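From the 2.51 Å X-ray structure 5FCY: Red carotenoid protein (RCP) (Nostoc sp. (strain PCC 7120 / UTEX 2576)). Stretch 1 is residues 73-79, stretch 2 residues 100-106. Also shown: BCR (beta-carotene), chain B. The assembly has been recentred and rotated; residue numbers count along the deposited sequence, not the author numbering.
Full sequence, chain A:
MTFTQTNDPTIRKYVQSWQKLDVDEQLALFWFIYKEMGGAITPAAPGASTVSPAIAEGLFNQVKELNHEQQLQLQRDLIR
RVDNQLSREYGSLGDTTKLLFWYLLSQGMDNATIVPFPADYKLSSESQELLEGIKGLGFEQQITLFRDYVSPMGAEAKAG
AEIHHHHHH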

# COMPACT_ATOMS: atom_id res chain seq x y z
N GLN A 73 -3.49 5.60 10.75
CA GLN A 73 -2.33 6.47 10.90
C GLN A 73 -1.03 5.74 10.58
O GLN A 73 -0.08 6.35 10.09
CB GLN A 73 -2.28 7.05 12.32
CG GLN A 73 -1.30 8.19 12.48
CD GLN A 73 -1.55 9.32 11.51
OE1 GLN A 73 -2.69 9.74 11.32
NE2 GLN A 73 -0.49 9.81 10.87
N LEU A 74 -0.97 4.43 10.85
CA LEU A 74 0.22 3.67 10.51
C LEU A 74 0.45 3.67 9.00
O LEU A 74 1.55 3.99 8.53
CB LEU A 74 0.10 2.24 11.02
CG LEU A 74 1.27 1.32 10.63
CD1 LEU A 74 2.54 1.71 11.37
CD2 LEU A 74 0.92 -0.13 10.88
N GLN A 75 -0.57 3.30 8.23
CA GLN A 75 -0.41 3.24 6.78
C GLN A 75 0.01 4.59 6.22
O GLN A 75 0.89 4.67 5.35
CB GLN A 75 -1.72 2.77 6.13
CG GLN A 75 -2.18 1.41 6.63
CD GLN A 75 -3.50 0.99 6.01
OE1 GLN A 75 -3.59 0.77 4.80
NE2 GLN A 75 -4.53 0.87 6.84
N ARG A 76 -0.60 5.67 6.71
CA ARG A 76 -0.14 7.01 6.36
C ARG A 76 1.32 7.21 6.77
O ARG A 76 2.14 7.70 5.99
CB ARG A 76 -1.02 8.06 7.03
CG ARG A 76 -2.48 8.00 6.65
CD ARG A 76 -3.30 8.91 7.55
NE ARG A 76 -4.53 9.37 6.91
CZ ARG A 76 -5.40 10.20 7.48
NH1 ARG A 76 -5.18 10.65 8.71
NH2 ARG A 76 -6.49 10.57 6.83
N ASP A 77 1.65 6.84 8.01
CA ASP A 77 3.01 7.01 8.51
C ASP A 77 4.02 6.20 7.69
O ASP A 77 5.18 6.59 7.58
CB ASP A 77 3.08 6.61 9.98
CG ASP A 77 2.43 7.64 10.89
OD1 ASP A 77 2.32 8.82 10.50
OD2 ASP A 77 2.03 7.27 12.01
N LEU A 78 3.59 5.06 7.13
CA LEU A 78 4.50 4.29 6.28
C LEU A 78 4.77 5.01 4.97
O LEU A 78 5.90 4.99 4.47
CB LEU A 78 3.92 2.90 6.02
CG LEU A 78 3.73 1.97 7.23
CD1 LEU A 78 3.26 0.60 6.76
CD2 LEU A 78 5.00 1.85 8.05
N ILE A 79 3.75 5.65 4.40
CA ILE A 79 3.94 6.38 3.15
C ILE A 79 4.73 7.66 3.40
O ILE A 79 5.49 8.10 2.53
CB ILE A 79 2.57 6.66 2.49
CG1 ILE A 79 1.91 5.35 2.08
CG2 ILE A 79 2.74 7.59 1.28
CD1 ILE A 79 0.55 5.49 1.42
N LEU A 100 3.73 -8.37 0.78
CA LEU A 100 2.80 -9.30 1.41
C LEU A 100 2.06 -8.64 2.56
O LEU A 100 0.85 -8.84 2.74
CB LEU A 100 3.55 -10.54 1.91
CG LEU A 100 4.23 -11.40 0.84
CD1 LEU A 100 5.17 -12.40 1.49
CD2 LEU A 100 3.19 -12.11 -0.01
N PHE A 101 2.77 -7.84 3.36
CA PHE A 101 2.13 -7.09 4.43
C PHE A 101 1.01 -6.21 3.89
O PHE A 101 -0.10 -6.18 4.44
CB PHE A 101 3.17 -6.24 5.16
CG PHE A 101 2.57 -5.19 6.06
CD1 PHE A 101 2.02 -5.54 7.29
CD2 PHE A 101 2.56 -3.86 5.68
CE1 PHE A 101 1.48 -4.58 8.11
CE2 PHE A 101 2.02 -2.90 6.51
CZ PHE A 101 1.47 -3.26 7.73
N TRP A 102 1.27 -5.49 2.80
CA TRP A 102 0.24 -4.63 2.23
C TRP A 102 -0.91 -5.45 1.66
O TRP A 102 -2.05 -4.96 1.62
CB TRP A 102 0.85 -3.73 1.15
CG TRP A 102 1.48 -2.50 1.72
CD1 TRP A 102 2.81 -2.28 1.92
CD2 TRP A 102 0.80 -1.33 2.18
NE1 TRP A 102 3.00 -1.03 2.46
CE2 TRP A 102 1.78 -0.43 2.63
CE3 TRP A 102 -0.55 -0.95 2.24
CZ2 TRP A 102 1.46 0.83 3.15
CZ3 TRP A 102 -0.86 0.30 2.75
CH2 TRP A 102 0.14 1.17 3.20
N TYR A 103 -0.65 -6.69 1.24
CA TYR A 103 -1.74 -7.55 0.79
C TYR A 103 -2.63 -7.95 1.96
O TYR A 103 -3.86 -7.86 1.88
CB TYR A 103 -1.18 -8.80 0.11
CG TYR A 103 -2.26 -9.75 -0.35
CD1 TYR A 103 -3.06 -9.45 -1.44
CD2 TYR A 103 -2.49 -10.94 0.32
CE1 TYR A 103 -4.06 -10.31 -1.86
CE2 TYR A 103 -3.49 -11.81 -0.09
CZ TYR A 103 -4.27 -11.49 -1.18
OH TYR A 103 -5.26 -12.35 -1.60
N LEU A 104 -2.03 -8.41 3.06
CA LEU A 104 -2.81 -8.81 4.23
C LEU A 104 -3.64 -7.65 4.78
O LEU A 104 -4.70 -7.87 5.37
CB LEU A 104 -1.89 -9.36 5.32
CG LEU A 104 -1.02 -10.55 4.92
CD1 LEU A 104 -0.22 -11.03 6.12
CD2 LEU A 104 -1.85 -11.68 4.35
N LEU A 105 -3.16 -6.41 4.60
CA LEU A 105 -3.97 -5.26 4.97
C LEU A 105 -5.23 -5.18 4.12
O LEU A 105 -6.32 -4.92 4.64
CB LEU A 105 -3.17 -3.97 4.83
CG LEU A 105 -1.99 -3.74 5.77
CD1 LEU A 105 -1.32 -2.42 5.43
CD2 LEU A 105 -2.42 -3.76 7.22
N SER A 106 -5.10 -5.41 2.82
CA SER A 106 -6.27 -5.37 1.94
C SER A 106 -7.23 -6.51 2.27
O SER A 106 -8.45 -6.30 2.28
CB SER A 106 -5.83 -5.43 0.48
OG SER A 106 -4.98 -6.54 0.24
C1 BCR B . -9.55 6.80 4.70
C2 BCR B . -10.59 7.86 4.33
C3 BCR B . -10.08 8.90 3.34
C4 BCR B . -9.09 8.30 2.35
C5 BCR B . -9.22 6.79 2.33
C6 BCR B . -8.99 6.13 3.46
C7 BCR B . -8.26 4.82 3.57
C8 BCR B . -7.70 4.12 2.56
C9 BCR B . -6.99 2.82 2.81
C10 BCR B . -6.50 2.14 1.74
C11 BCR B . -5.77 0.86 1.83
C33 BCR B . -9.66 6.13 1.06
C31 BCR B . -10.24 5.80 5.63
C32 BCR B . -8.41 7.49 5.42
C34 BCR B . -6.87 2.34 4.22
C12 BCR B . -5.30 0.27 0.71
C13 BCR B . -4.55 -1.01 0.73
C14 BCR B . -4.12 -1.54 -0.45
C15 BCR B . -3.37 -2.79 -0.59
C16 BCR B . -2.99 -3.26 -1.78
C17 BCR B . -2.24 -4.52 -1.86
C18 BCR B . -1.82 -5.09 -3.01
C19 BCR B . -1.05 -6.36 -2.91
C20 BCR B . -0.51 -7.00 -3.95
C21 BCR B . 0.24 -8.25 -3.74
C22 BCR B . 0.78 -8.96 -4.74
C23 BCR B . 1.49 -10.23 -4.40
C24 BCR B . 1.97 -11.07 -5.32
C25 BCR B . 2.66 -12.35 -4.99
C26 BCR B . 2.81 -12.82 -3.75
C27 BCR B . 4.21 -13.07 -3.24
C28 BCR B . 5.13 -13.37 -4.41
C29 BCR B . 4.38 -14.08 -5.54
C30 BCR B . 3.24 -13.22 -6.09
C35 BCR B . -4.30 -1.66 2.06
C36 BCR B . -2.13 -4.42 -4.32
C37 BCR B . 0.62 -8.44 -6.15
C38 BCR B . 1.62 -13.20 -2.90
C39 BCR B . 2.13 -14.11 -6.62
C40 BCR B . 3.80 -12.38 -7.24

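Residues 73-79 and 100-106 are both helical and run roughly antiparallel, with an angle of 151° between their N-to-C directions. The axes come no closer than 13.0 Å, and even the nearest alpha carbons, Gln 75 CA and Trp 102 CA, are 9.1 Å apart, so the backbones do not touch and long side chains must bridge the gap. The contact is correspondingly small, burying 266 Å² summed over both sides.

Apolar packing supplies most of the pairings. Leu 78 points its CA-to-CB bond toward the second helix and, with chi1 m and chi2 t, places one methyl carbon against two aromatic residues: Leu 78 CD1 lies 3.7 Å from Phe 101 CE2 and 4.0 Å from Trp 102 CZ2, approaching both rings obliquely. Phe 101 also points toward its partner helix, and its t rotamer carries the ring across. One turn before Leu 78, Leu 74 meets the same ring at its edge, near the ring plane, with Leu 74 CD2 at a looser 4.5 Å from Phe 101 CZ. These are dispersion contacts between nonpolar surfaces, and burial keeps them from water.

The polar side chain at the interface is Gln 75. Its CA-to-CB bond lies sideways, but the extended m, t start of the chain brings the amide nearer the other helix. Gln 75 OE1 sits 3.4 Å from Trp 102 CZ3 and 4.0 Å from Leu 105 CD1; both partners are carbons, so these are van der Waals contacts. Trp 102 likewise leaves its helix sideways and reaches inward with its indole, the residue most covered by the opposing stretch at 78 Å².

No hydrogen bond crosses between the stretches; hydrogen bonding instead shapes each helix. Backbone bonds include Leu 78 N to Leu 74 O at 2.7 Å and Leu 105 N to Phe 101 O at 3.1 Å, both of the i to i-4 pattern. Among side chains, Gln 73 NE2 donates to Asp 77 OD1 at 3.0 Å, one turn along, while Ser 106 OG donates to Tyr 103 O at a very short 2.4 Å.

Beta-carotene touches both helices. Gln 75 OE1 is 3.7 Å from BCR C34, and Leu 105 CB is 3.8 Å from BCR C35, a methyl that also lies at the edge of the Trp 102 ring. Farther along the polyene, BCR C15 approaches Trp 102 O at 3.4 Å. The hydrocarbon offers no polar groups, so it meets even the oxygens of Gln 75 and Trp 102 through van der Waals contact alone.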